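Local coordinates for protein glucokinase (PDB 3VGL) that binds glucose and an ATP analogue and, as a ROK-family glucokinase, probably transfers phosphate from ATP to glucose to give glucose 6-phosphate, at residues Ala109-Tyr114 with Gly137-Asn142; Asp123-Ile128 with Asp252-Ile257; Ala199-Gly204 with Ala222-Pro227. All blocks are in the same frame, centred on the assembly; numbering follows the deposited sequence.

Contact 1: residues Ala109-Tyr114 with Gly137-Asn142; sequences AAWGEY and GIIIGN
Tyr114 leans the flat of its ring over Ile139, whose CG2 methyl sits beneath one face, off-centre toward the rim, in a CH-pi contact with CG2 4.2 Å from the Tyr114 ring centroid. Its chi1 of 170° puts CG anti to the backbone N, on a CB that points at the strand. The other branch of Ile139 heads for Trp111: CD1 meets the indole at its edge, 4.0 Å from Trp111 CE3, and the two side chains cross at about a right angle. The phenol then reaches Asn142, whose ND2 donates to Tyr114 OH at 2.9 Å; the hydroxyl lies in the amide plane, while ring and amide planes are 53° apart. ND2 is also bonded to Asp123, so the amide bridges two groups, and a water near the ring plane lies 2.9 Å from Tyr114 OH. At the other end Ala110 CB rests on Gly137 CA (3.7 Å), filling the place a side chain there would take and letting the backbones close in. Trp111 NE1 is held by Asp308. Segment 109-114 of helix 105-116 runs at 45° to strand residues 137-140, a helix-on-sheet layer of the actin-like ATPase fold to which ROK kinases belong.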
ATOM      1  N   ALA A 109      22.754 -20.768  -7.429  1.00 15.75           N
ATOM      2  CA  ALA A 109      22.883 -20.855  -5.966  1.00 16.32           C
ATOM      3  C   ALA A 109      21.970 -21.949  -5.386  1.00 16.68           C
ATOM      4  O   ALA A 109      22.396 -22.712  -4.513  1.00 16.92           O
ATOM      5  CB  ALA A 109      22.578 -19.492  -5.313  1.00 15.81           C
ATOM      6  N   ALA A 110      20.715 -22.005  -5.851  1.00 16.66           N
ATOM      7  CA  ALA A 110      19.778 -23.043  -5.414  1.00 17.27           C
ATOM      8  C   ALA A 110      20.353 -24.436  -5.679  1.00 17.85           C
ATOM      9  O   ALA A 110      20.349 -25.317  -4.795  1.00 18.68           O
ATOM     10  CB  ALA A 110      18.436 -22.882  -6.117  1.00 18.26           C
ATOM     11  N   TRP A 111      20.843 -24.622  -6.899  1.00 17.89           N
ATOM     12  CA  TRP A 111      21.450 -25.889  -7.281  1.00 18.92           C
ATOM     13  C   TRP A 111      22.668 -26.219  -6.393  1.00 19.11           C
ATOM     14  O   TRP A 111      22.803 -27.363  -5.911  1.00 19.80           O
ATOM     15  CB  TRP A 111      21.798 -25.879  -8.776  1.00 18.70           C
ATOM     16  CG  TRP A 111      22.331 -27.201  -9.232  1.00 21.30           C
ATOM     17  CD1 TRP A 111      23.629 -27.503  -9.535  1.00 23.00           C
ATOM     18  CD2 TRP A 111      21.581 -28.413  -9.397  1.00 23.02           C
ATOM     19  NE1 TRP A 111      23.733 -28.840  -9.885  1.00 24.43           N
ATOM     20  CE2 TRP A 111      22.494 -29.417  -9.812  1.00 23.75           C
ATOM     21  CE3 TRP A 111      20.226 -28.752  -9.231  1.00 23.83           C
ATOM     22  CZ2 TRP A 111      22.089 -30.738 -10.074  1.00 25.51           C
ATOM     23  CZ3 TRP A 111      19.826 -30.061  -9.488  1.00 25.75           C
ATOM     24  CH2 TRP A 111      20.761 -31.036  -9.913  1.00 25.02           C
ATOM     25  N   GLY A 112      23.547 -25.240  -6.164  1.00 18.33           N
ATOM     26  CA  GLY A 112      24.738 -25.457  -5.307  1.00 18.92           C
ATOM     27  C   GLY A 112      24.339 -25.898  -3.911  1.00 19.37           C
ATOM     28  O   GLY A 112      24.918 -26.818  -3.351  1.00 19.97           O
ATOM     29  N   GLU A 113      23.329 -25.244  -3.342  1.00 18.16           N
ATOM     30  CA  GLU A 113      22.866 -25.595  -1.994  1.00 18.48           C
ATOM     31  C   GLU A 113      22.152 -26.935  -1.960  1.00 19.65           C
ATOM     32  O   GLU A 113      22.254 -27.684  -0.978  1.00 20.13           O
ATOM     33  CB  GLU A 113      21.974 -24.485  -1.432  1.00 17.40           C
ATOM     34  CG  GLU A 113      22.779 -23.226  -1.061  1.00 18.23           C
ATOM     35  CD  GLU A 113      23.744 -23.481   0.097  1.00 19.67           C
ATOM     36  OE1 GLU A 113      23.342 -24.136   1.089  1.00 20.39           O
ATOM     37  OE2 GLU A 113      24.889 -22.989   0.037  1.00 21.74           O
ATOM     38  N   TYR A 114      21.431 -27.247  -3.033  1.00 19.66           N
ATOM     39  CA  TYR A 114      20.727 -28.526  -3.129  1.00 20.89           C
ATOM     40  C   TYR A 114      21.738 -29.687  -3.168  1.00 22.16           C
ATOM     41  O   TYR A 114      21.595 -30.700  -2.463  1.00 22.25           O
ATOM     42  CB  TYR A 114      19.813 -28.537  -4.355  1.00 21.01           C
ATOM     43  CG  TYR A 114      19.257 -29.905  -4.632  1.00 22.29           C
ATOM     44  CD1 TYR A 114      18.319 -30.485  -3.776  1.00 24.35           C
ATOM     45  CD2 TYR A 114      19.704 -30.636  -5.721  1.00 25.62           C
ATOM     46  CE1 TYR A 114      17.830 -31.765  -4.018  1.00 26.46           C
ATOM     47  CE2 TYR A 114      19.228 -31.910  -5.969  1.00 27.61           C
ATOM     48  CZ  TYR A 114      18.290 -32.464  -5.119  1.00 28.29           C
ATOM     49  OH  TYR A 114      17.831 -33.731  -5.378  1.00 30.68           O
ATOM     50  N   GLY A 137      15.500 -19.271  -6.706  1.00 13.17           N
ATOM     51  CA  GLY A 137      15.813 -20.541  -7.355  1.00 13.83           C
ATOM     52  C   GLY A 137      14.849 -21.589  -6.840  1.00 14.27           C
ATOM     53  O   GLY A 137      14.511 -21.610  -5.655  1.00 15.23           O
ATOM     54  N   ILE A 138      14.403 -22.454  -7.736  1.00 14.95           N
ATOM     55  CA  ILE A 138      13.348 -23.429  -7.440  1.00 15.80           C
ATOM     56  C   ILE A 138      13.874 -24.842  -7.666  1.00 16.74           C
ATOM     57  O   ILE A 138      14.296 -25.193  -8.769  1.00 17.88           O
ATOM     58  CB  ILE A 138      12.142 -23.225  -8.382  1.00 15.26           C
ATOM     59  CG1 ILE A 138      11.502 -21.856  -8.190  1.00 15.94           C
ATOM     60  CG2 ILE A 138      11.059 -24.321  -8.153  1.00 16.71           C
ATOM     61  CD1 ILE A 138      10.659 -21.466  -9.358  1.00 16.79           C
ATOM     62  N   ILE A 139      13.849 -25.650  -6.614  1.00 17.67           N
ATOM     63  CA  ILE A 139      14.056 -27.101  -6.747  1.00 18.76           C
ATOM     64  C   ILE A 139      12.712 -27.755  -6.403  1.00 19.45           C
ATOM     65  O   ILE A 139      12.208 -27.612  -5.280  1.00 19.24           O
ATOM     66  CB  ILE A 139      15.123 -27.638  -5.786  1.00 19.32           C
ATOM     67  CG1 ILE A 139      16.473 -26.928  -5.952  1.00 19.55           C
ATOM     68  CG2 ILE A 139      15.254 -29.175  -5.951  1.00 21.25           C
ATOM     69  CD1 ILE A 139      17.145 -27.100  -7.290  1.00 22.30           C
ATOM     70  N   ILE A 140      12.128 -28.433  -7.386  1.00 20.41           N
ATOM     71  CA  ILE A 140      10.894 -29.190  -7.184  1.00 21.01           C
ATOM     72  C   ILE A 140      11.114 -30.587  -7.728  1.00 22.51           C
ATOM     73  O   ILE A 140      11.588 -30.752  -8.859  1.00 22.57           O
ATOM     74  CB  ILE A 140       9.680 -28.516  -7.859  1.00 21.09           C
ATOM     75  CG1 ILE A 140       9.266 -27.260  -7.073  1.00 19.44           C
ATOM     76  CG2 ILE A 140       8.496 -29.491  -7.943  1.00 22.63           C
ATOM     77  CD1 ILE A 140       8.232 -26.404  -7.768  1.00 21.13           C
ATOM     78  N   GLY A 141      10.773 -31.589  -6.922  1.00 23.84           N
ATOM     79  CA  GLY A 141      11.007 -32.987  -7.316  1.00 25.63           C
ATOM     80  C   GLY A 141      12.453 -33.235  -7.703  1.00 26.21           C
ATOM     81  O   GLY A 141      12.735 -33.879  -8.735  1.00 28.01           O
ATOM     82  N   ASN A 142      13.373 -32.721  -6.883  1.00 25.61           N
ATOM     83  CA  ASN A 142      14.819 -32.945  -7.028  1.00 25.49           C
ATOM     84  C   ASN A 142      15.449 -32.365  -8.306  1.00 25.71           C
ATOM     85  O   ASN A 142      16.555 -32.771  -8.710  1.00 26.51           O
ATOM     86  CB  ASN A 142      15.140 -34.451  -6.872  1.00 26.95           C
ATOM     87  CG  ASN A 142      14.563 -35.023  -5.608  1.00 27.32           C
ATOM     88  OD1 ASN A 142      13.489 -35.611  -5.621  1.00 31.38           O
ATOM     89  ND2 ASN A 142      15.248 -34.813  -4.496  1.00 29.25           N
TER
HETATM   90  O   HOH W   1      18.854 -35.118  -7.666  1.00 30.63           O

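Contact 2: residues Asp123-Ile128 with Asp252-Ile257; sequences DDVICI and DPSAFI
Ile126 is the bump and the angle between Pro253 and Phe256 is its hollow. Its CB lies against the ring, 3.7 Å from Phe256 CD1, with the two side chains side by side and pointing the same way. CG1, turned beside the backbone N (chi1 -63°), swings instead to the proline, which it crosses at about a right angle, Ile126 CG1 lying 3.9 Å from Pro253 CG. Pro253 CG also sits over one face of the Phe256 ring, offset toward its rim, so the two walls of the hollow touch each other. On the other face of the sheet the fork of Val125 straddles two neighbours: CG1 touches Ala255 CB at 4.1 Å, and CG2 meets Ile257 CD1 at 4.2 Å. Between these layers the backbones zip together in parallel register. Ile126 gives its N to Ala255 O and takes Ile257 N on its own O at 2.9 Å; Ile257 O in turn accepts from Ile128 N, and Ser254 N donates to Asp124 O where the pairing begins. Ser254 OG is bonded to His122 and shares a water with Asp123 N. Phe251 of helix 227-251 covers Ile126, Leu244 and Leu247 of that helix cover Phe256, and helix 105-116 lies on the face of Cys127 and Ile257. Strands 125-130 and 255-259, parallel and far apart in sequence, are the central strand and its neighbour in a five-stranded mixed sheet of order 3-2-1-4-5 with helices on both faces, the ribonuclease H-like core of the actin-like ATPase fold.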
ATOM      1  N   ASP A 123      13.676 -32.667  -1.227  1.00 26.19           N
ATOM      2  CA  ASP A 123      13.203 -32.842  -2.608  1.00 26.10           C
ATOM      3  C   ASP A 123      12.655 -31.552  -3.204  1.00 24.66           C
ATOM      4  O   ASP A 123      12.683 -31.365  -4.423  1.00 24.69           O
ATOM      5  CB  ASP A 123      12.099 -33.896  -2.692  1.00 27.56           C
ATOM      6  CG  ASP A 123      12.537 -35.248  -2.161  1.00 30.03           C
ATOM      7  OD1 ASP A 123      11.702 -35.904  -1.511  1.00 33.97           O
ATOM      8  OD2 ASP A 123      13.686 -35.650  -2.392  1.00 33.61           O
ATOM      9  N   ASP A 124      12.130 -30.694  -2.337  1.00 23.75           N
ATOM     10  CA  ASP A 124      11.476 -29.447  -2.751  1.00 22.67           C
ATOM     11  C   ASP A 124      11.991 -28.333  -1.864  1.00 20.98           C
ATOM     12  O   ASP A 124      11.634 -28.249  -0.694  1.00 21.49           O
ATOM     13  CB  ASP A 124       9.950 -29.585  -2.667  1.00 23.79           C
ATOM     14  CG  ASP A 124       9.430 -30.756  -3.485  1.00 26.48           C
ATOM     15  OD1 ASP A 124       9.331 -30.629  -4.724  1.00 27.31           O
ATOM     16  OD2 ASP A 124       9.147 -31.831  -2.890  1.00 30.68           O
ATOM     17  N   VAL A 125      12.869 -27.497  -2.417  1.00 19.81           N
ATOM     18  CA  VAL A 125      13.405 -26.361  -1.660  1.00 19.67           C
ATOM     19  C   VAL A 125      13.330 -25.095  -2.485  1.00 18.21           C
ATOM     20  O   VAL A 125      13.357 -25.143  -3.712  1.00 18.04           O
ATOM     21  CB  VAL A 125      14.872 -26.558  -1.153  1.00 20.22           C
ATOM     22  CG1 VAL A 125      14.962 -27.737  -0.202  1.00 22.59           C
ATOM     23  CG2 VAL A 125      15.861 -26.691  -2.299  1.00 21.63           C
ATOM     24  N   ILE A 126      13.249 -23.968  -1.789  1.00 16.97           N
ATOM     25  CA  ILE A 126      13.242 -22.668  -2.451  1.00 15.67           C
ATOM     26  C   ILE A 126      14.384 -21.824  -1.902  1.00 15.54           C
ATOM     27  O   ILE A 126      14.523 -21.694  -0.689  1.00 15.74           O
ATOM     28  CB  ILE A 126      11.883 -21.950  -2.218  1.00 15.33           C
ATOM     29  CG1 ILE A 126      10.706 -22.739  -2.834  1.00 17.04           C
ATOM     30  CG2 ILE A 126      11.908 -20.517  -2.769  1.00 16.14           C
ATOM     31  CD1 ILE A 126      10.735 -22.880  -4.385  1.00 18.96           C
ATOM     32  N   CYS A 127      15.155 -21.238  -2.809  1.00 14.73           N
ATOM     33  CA  CYS A 127      16.260 -20.345  -2.467  1.00 16.01           C
ATOM     34  C   CYS A 127      15.920 -18.901  -2.805  1.00 14.64           C
ATOM     35  O   CYS A 127      15.297 -18.609  -3.848  1.00 14.97           O
ATOM     36  CB  CYS A 127      17.504 -20.750  -3.242  1.00 16.62           C
ATOM     37  SG  CYS A 127      18.965 -19.728  -2.969  1.00 19.57           S
ATOM     38  N   ILE A 128      16.291 -17.993  -1.898  1.00 14.36           N
ATOM     39  CA  ILE A 128      16.331 -16.562  -2.213  1.00 14.13           C
ATOM     40  C   ILE A 128      17.734 -16.079  -1.951  1.00 14.16           C
ATOM     41  O   ILE A 128      18.387 -16.541  -1.008  1.00 14.25           O
ATOM     42  CB  ILE A 128      15.319 -15.684  -1.420  1.00 14.78           C
ATOM     43  CG1 ILE A 128      15.646 -15.597   0.077  1.00 15.78           C
ATOM     44  CG2 ILE A 128      13.905 -16.197  -1.629  1.00 15.68           C
ATOM     45  CD1 ILE A 128      14.875 -14.446   0.793  1.00 16.64           C
ATOM     46  N   ASP A 252       5.079 -24.153  -0.868  1.00 16.72           N
ATOM     47  CA  ASP A 252       5.110 -25.076   0.301  1.00 16.79           C
ATOM     48  C   ASP A 252       6.325 -26.039   0.326  1.00 17.41           C
ATOM     49  O   ASP A 252       6.144 -27.272   0.345  1.00 18.76           O
ATOM     50  CB  ASP A 252       3.784 -25.866   0.376  1.00 17.44           C
ATOM     51  CG  ASP A 252       3.659 -26.713   1.646  1.00 20.38           C
ATOM     52  OD1 ASP A 252       4.078 -26.240   2.726  1.00 20.23           O
ATOM     53  OD2 ASP A 252       3.092 -27.830   1.565  1.00 20.37           O
ATOM     54  N   PRO A 253       7.565 -25.503   0.322  1.00 16.70           N
ATOM     55  CA  PRO A 253       8.760 -26.372   0.308  1.00 17.20           C
ATOM     56  C   PRO A 253       9.060 -26.896   1.714  1.00 17.75           C
ATOM     57  O   PRO A 253       8.481 -26.418   2.688  1.00 17.59           O
ATOM     58  CB  PRO A 253       9.858 -25.414  -0.132  1.00 16.85           C
ATOM     59  CG  PRO A 253       9.455 -24.130   0.554  1.00 15.66           C
ATOM     60  CD  PRO A 253       7.941 -24.070   0.393  1.00 15.51           C
ATOM     61  N   SER A 254       9.984 -27.852   1.826  1.00 18.85           N
ATOM     62  CA  SER A 254      10.423 -28.289   3.143  1.00 19.96           C
ATOM     63  C   SER A 254      11.390 -27.271   3.761  1.00 19.23           C
ATOM     64  O   SER A 254      11.489 -27.170   4.990  1.00 20.44           O
ATOM     65  CB  SER A 254      11.083 -29.664   3.054  1.00 20.44           C
ATOM     66  OG  SER A 254      12.139 -29.649   2.115  1.00 21.80           O
ATOM     67  N   ALA A 255      12.095 -26.531   2.908  1.00 18.69           N
ATOM     68  CA  ALA A 255      13.044 -25.537   3.382  1.00 17.85           C
ATOM     69  C   ALA A 255      13.165 -24.348   2.449  1.00 16.70           C
ATOM     70  O   ALA A 255      13.091 -24.493   1.214  1.00 16.66           O
ATOM     71  CB  ALA A 255      14.425 -26.185   3.573  1.00 18.07           C
ATOM     72  N   PHE A 256      13.371 -23.194   3.077  1.00 15.95           N
ATOM     73  CA  PHE A 256      13.881 -21.984   2.430  1.00 15.14           C
ATOM     74  C   PHE A 256      15.347 -21.829   2.751  1.00 15.62           C
ATOM     75  O   PHE A 256      15.760 -22.053   3.894  1.00 17.62           O
ATOM     76  CB  PHE A 256      13.126 -20.748   2.920  1.00 14.83           C
ATOM     77  CG  PHE A 256      11.697 -20.739   2.496  1.00 13.82           C
ATOM     78  CD1 PHE A 256      11.383 -20.478   1.173  1.00 13.99           C
ATOM     79  CD2 PHE A 256      10.673 -21.078   3.390  1.00 14.21           C
ATOM     80  CE1 PHE A 256      10.058 -20.517   0.733  1.00 14.53           C
ATOM     81  CE2 PHE A 256       9.315 -21.089   2.949  1.00 15.41           C
ATOM     82  CZ  PHE A 256       9.032 -20.817   1.623  1.00 16.88           C
ATOM     83  N   ILE A 257      16.120 -21.467   1.732  1.00 15.28           N
ATOM     84  CA  ILE A 257      17.573 -21.291   1.890  1.00 15.43           C
ATOM     85  C   ILE A 257      17.885 -19.874   1.464  1.00 15.48           C
ATOM     86  O   ILE A 257      17.568 -19.477   0.336  1.00 16.07           O
ATOM     87  CB  ILE A 257      18.368 -22.317   1.067  1.00 16.08           C
ATOM     88  CG1 ILE A 257      17.926 -23.742   1.428  1.00 19.03           C
ATOM     89  CG2 ILE A 257      19.867 -22.131   1.298  1.00 16.71           C
ATOM     90  CD1 ILE A 257      18.457 -24.823   0.497  1.00 23.13           C
TER
HETATM   91  O   HOH W   2      11.644 -31.750   0.504  1.00 14.52           O

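Contact 3: residues Ala199-Gly204 with Ala222-Pro227; sequences AAVLLG and ARQGDP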
ATOM      1  N   ALA A 199      23.982   5.444  16.149  1.00 34.55           N
ATOM      2  CA  ALA A 199      24.758   4.813  15.077  1.00 33.32           C
ATOM      3  C   ALA A 199      26.269   4.991  15.236  1.00 33.88           C
ATOM      4  O   ALA A 199      27.022   4.782  14.278  1.00 33.61           O
ATOM      5  CB  ALA A 199      24.308   5.350  13.719  1.00 32.11           C
ATOM      6  N   ALA A 200      26.714   5.372  16.434  1.00 35.29           N
ATOM      7  CA  ALA A 200      28.129   5.681  16.664  1.00 36.22           C
ATOM      8  C   ALA A 200      29.093   4.577  16.215  1.00 35.66           C
ATOM      9  O   ALA A 200      30.070   4.853  15.502  1.00 35.37           O
ATOM     10  CB  ALA A 200      28.371   6.047  18.130  1.00 37.92           C
ATOM     11  N   VAL A 201      28.811   3.341  16.627  1.00 35.03           N
ATOM     12  CA  VAL A 201      29.616   2.183  16.228  1.00 34.65           C
ATOM     13  C   VAL A 201      29.593   1.982  14.707  1.00 33.35           C
ATOM     14  O   VAL A 201      30.639   1.805  14.076  1.00 33.30           O
ATOM     15  CB  VAL A 201      29.176   0.895  16.981  1.00 34.70           C
ATOM     16  CG1 VAL A 201      29.820  -0.353  16.373  1.00 34.99           C
ATOM     17  CG2 VAL A 201      29.512   1.002  18.464  1.00 36.61           C
ATOM     18  N   LEU A 202      28.399   2.032  14.114  1.00 31.96           N
ATOM     19  CA  LEU A 202      28.270   1.865  12.670  1.00 30.72           C
ATOM     20  C   LEU A 202      29.084   2.889  11.894  1.00 31.61           C
ATOM     21  O   LEU A 202      29.850   2.526  11.000  1.00 31.94           O
ATOM     22  CB  LEU A 202      26.789   1.917  12.251  1.00 28.26           C
ATOM     23  CG  LEU A 202      26.419   1.927  10.764  1.00 26.61           C
ATOM     24  CD1 LEU A 202      26.939   0.688  10.089  1.00 24.49           C
ATOM     25  CD2 LEU A 202      24.910   2.032  10.613  1.00 25.13           C
ATOM     26  N   LEU A 203      28.917   4.164  12.234  1.00 32.93           N
ATOM     27  CA  LEU A 203      29.637   5.240  11.555  1.00 33.61           C
ATOM     28  C   LEU A 203      31.152   5.139  11.762  1.00 34.73           C
ATOM     29  O   LEU A 203      31.924   5.406  10.838  1.00 34.70           O
ATOM     30  CB  LEU A 203      29.103   6.614  11.985  1.00 34.38           C
ATOM     31  CG  LEU A 203      27.621   6.880  11.668  1.00 33.55           C
ATOM     32  CD1 LEU A 203      27.061   7.954  12.593  1.00 35.23           C
ATOM     33  CD2 LEU A 203      27.412   7.262  10.206  1.00 33.15           C
ATOM     34  N   GLY A 204      31.560   4.712  12.955  1.00 35.84           N
ATOM     35  CA  GLY A 204      32.979   4.502  13.275  1.00 37.54           C
ATOM     36  C   GLY A 204      33.669   3.426  12.445  1.00 37.01           C
ATOM     37  O   GLY A 204      34.885   3.450  12.289  1.00 37.75           O
ATOM     38  N   ALA A 222      25.946  -4.439  13.890  1.00 28.57           N
ATOM     39  CA  ALA A 222      24.858  -5.184  14.530  1.00 29.27           C
ATOM     40  C   ALA A 222      25.369  -6.258  15.502  1.00 31.09           C
ATOM     41  O   ALA A 222      24.794  -6.443  16.576  1.00 31.85           O
ATOM     42  CB  ALA A 222      23.892  -5.788  13.473  1.00 27.23           C
ATOM     43  N   ARG A 223      26.451  -6.948  15.139  1.00 32.25           N
ATOM     44  CA  ARG A 223      27.059  -7.935  16.043  1.00 34.23           C
ATOM     45  C   ARG A 223      27.477  -7.279  17.344  1.00 36.14           C
ATOM     46  O   ARG A 223      27.396  -7.894  18.411  1.00 37.55           O
ATOM     47  CB  ARG A 223      28.296  -8.580  15.428  1.00 35.00           C
ATOM     48  CG  ARG A 223      27.990  -9.605  14.403  1.00 33.52           C
ATOM     49  CD  ARG A 223      29.203 -10.430  13.998  1.00 33.39           C
ATOM     50  NE  ARG A 223      28.844 -11.096  12.750  1.00 29.14           N
ATOM     51  CZ  ARG A 223      28.071 -12.175  12.672  1.00 29.41           C
ATOM     52  NH1 ARG A 223      27.593 -12.749  13.771  1.00 29.42           N
ATOM     53  NH2 ARG A 223      27.752 -12.668  11.471  1.00 29.10           N
ATOM     54  N   GLN A 224      27.944  -6.036  17.244  1.00 36.68           N
ATOM     55  CA  GLN A 224      28.404  -5.281  18.413  1.00 38.30           C
ATOM     56  C   GLN A 224      27.252  -4.569  19.127  1.00 38.29           C
ATOM     57  O   GLN A 224      27.462  -3.878  20.127  1.00 39.76           O
ATOM     58  CB  GLN A 224      29.485  -4.275  18.006  1.00 38.59           C
ATOM     59  CG  GLN A 224      30.808  -4.913  17.591  1.00 40.81           C
ATOM     60  CD  GLN A 224      31.837  -3.902  17.098  1.00 43.66           C
ATOM     61  OE1 GLN A 224      32.574  -4.167  16.146  1.00 45.03           O
ATOM     62  NE2 GLN A 224      31.886  -2.739  17.737  1.00 45.19           N
ATOM     63  N   GLY A 225      26.040  -4.732  18.601  1.00 36.87           N
ATOM     64  CA  GLY A 225      24.825  -4.238  19.249  1.00 36.37           C
ATOM     65  C   GLY A 225      24.444  -2.808  18.913  1.00 35.69           C
ATOM     66  O   GLY A 225      23.640  -2.205  19.624  1.00 36.05           O
ATOM     67  N   ASP A 226      25.016  -2.270  17.832  1.00 34.18           N
ATOM     68  CA  ASP A 226      24.681  -0.929  17.352  1.00 32.92           C
ATOM     69  C   ASP A 226      23.179  -0.903  17.069  1.00 31.58           C
ATOM     70  O   ASP A 226      22.700  -1.684  16.237  1.00 30.07           O
ATOM     71  CB  ASP A 226      25.489  -0.606  16.085  1.00 32.22           C
ATOM     72  CG  ASP A 226      25.183   0.770  15.516  1.00 32.71           C
ATOM     73  OD1 ASP A 226      25.976   1.703  15.737  1.00 33.35           O
ATOM     74  OD2 ASP A 226      24.156   0.929  14.826  1.00 29.87           O
ATOM     75  N   PRO A 227      22.420  -0.042  17.783  1.00 31.23           N
ATOM     76  CA  PRO A 227      20.951  -0.068  17.680  1.00 29.77           C
ATOM     77  C   PRO A 227      20.425   0.209  16.276  1.00 27.82           C
ATOM     78  O   PRO A 227      19.453  -0.433  15.850  1.00 26.94           O
ATOM     79  CB  PRO A 227      20.502   1.042  18.635  1.00 31.05           C
ATOM     80  CG  PRO A 227      21.635   1.242  19.559  1.00 32.03           C
ATOM     81  CD  PRO A 227      22.882   0.925  18.801  1.00 32.53           C
TER
HETATM   82  O   HOH W   3      26.310   2.537  18.138  1.00 17.67           O
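Asp226 and Leu202 meet in a helix-capping contact: one aspartate serves the N-terminal ends of two helices. Asp226 is the N-cap of helix 227-251, where its OD2 takes the backbone N of Ala229, and its other oxygen reaches across to the first turn of helix 200-204. The N-cap residue of that short helix, Ala199, has no polar side chain of its own, and Asp226 supplies the missing acceptor.

Hydrogen bonds come first. Leu202 N donates to Asp226 OD1 at 2.9 Å with an N-H...O angle of 157°, arriving from well above the carboxylate plane, 58° out of it. In Asp226 a chi1 of 179° puts CG anti to the backbone N, on a CB that points toward 199-204. Two helix N-termini close to one buried carboxylate would be expected to favour its charged form.

A tight turn directly precedes the aspartate. Helix 215-223 ends in a Schellman motif at Gly225, whose positive phi turns the chain, with Gly225 N bonded to Ala222 O at 2.9 Å.

Van der Waals contacts are slighter. Val201 presents CB to the aspartate, 4.1 Å from Asp226 CB, while Val201 CG1 lies 4.1 Å from Gln224 CD, the two side chains crossing obliquely. Leu202 sets its CB 3.6 Å from Asp226 OD1 and is packed by Ile218 and Ala221 of helix 215-223 and by Val228.

Water completes the cap: one molecule accepts from Val201 N at 3.0 Å and donates to Asp226 OD1 at 2.6 Å, so that OD1 receives both this water and Leu202 N.

Overall arrangement
Contacts 1 and 2 are neighbours, their centres 8 Å apart, and share one mixed sheet in which strand 125-130 lies between 134-140 and 255-259. They touch directly: Ala110 CB packs on Cys127 CB, and the turn at Gly141 and Asn142 is probably hydrogen-bonded to Asp124 and Asp123. Their segments alternate along the chain, and both reach the second subunit. Contact 3 stands apart, its centre 35 Å from contact 1 and 33 Å from contact 2. Its segments fall between strands 125-130 and 255-259 in sequence, and helix 227-251, capped by Asp226 and followed by Asp252, runs between the two regions. One helix thus links an outlying helical region to the core sheet.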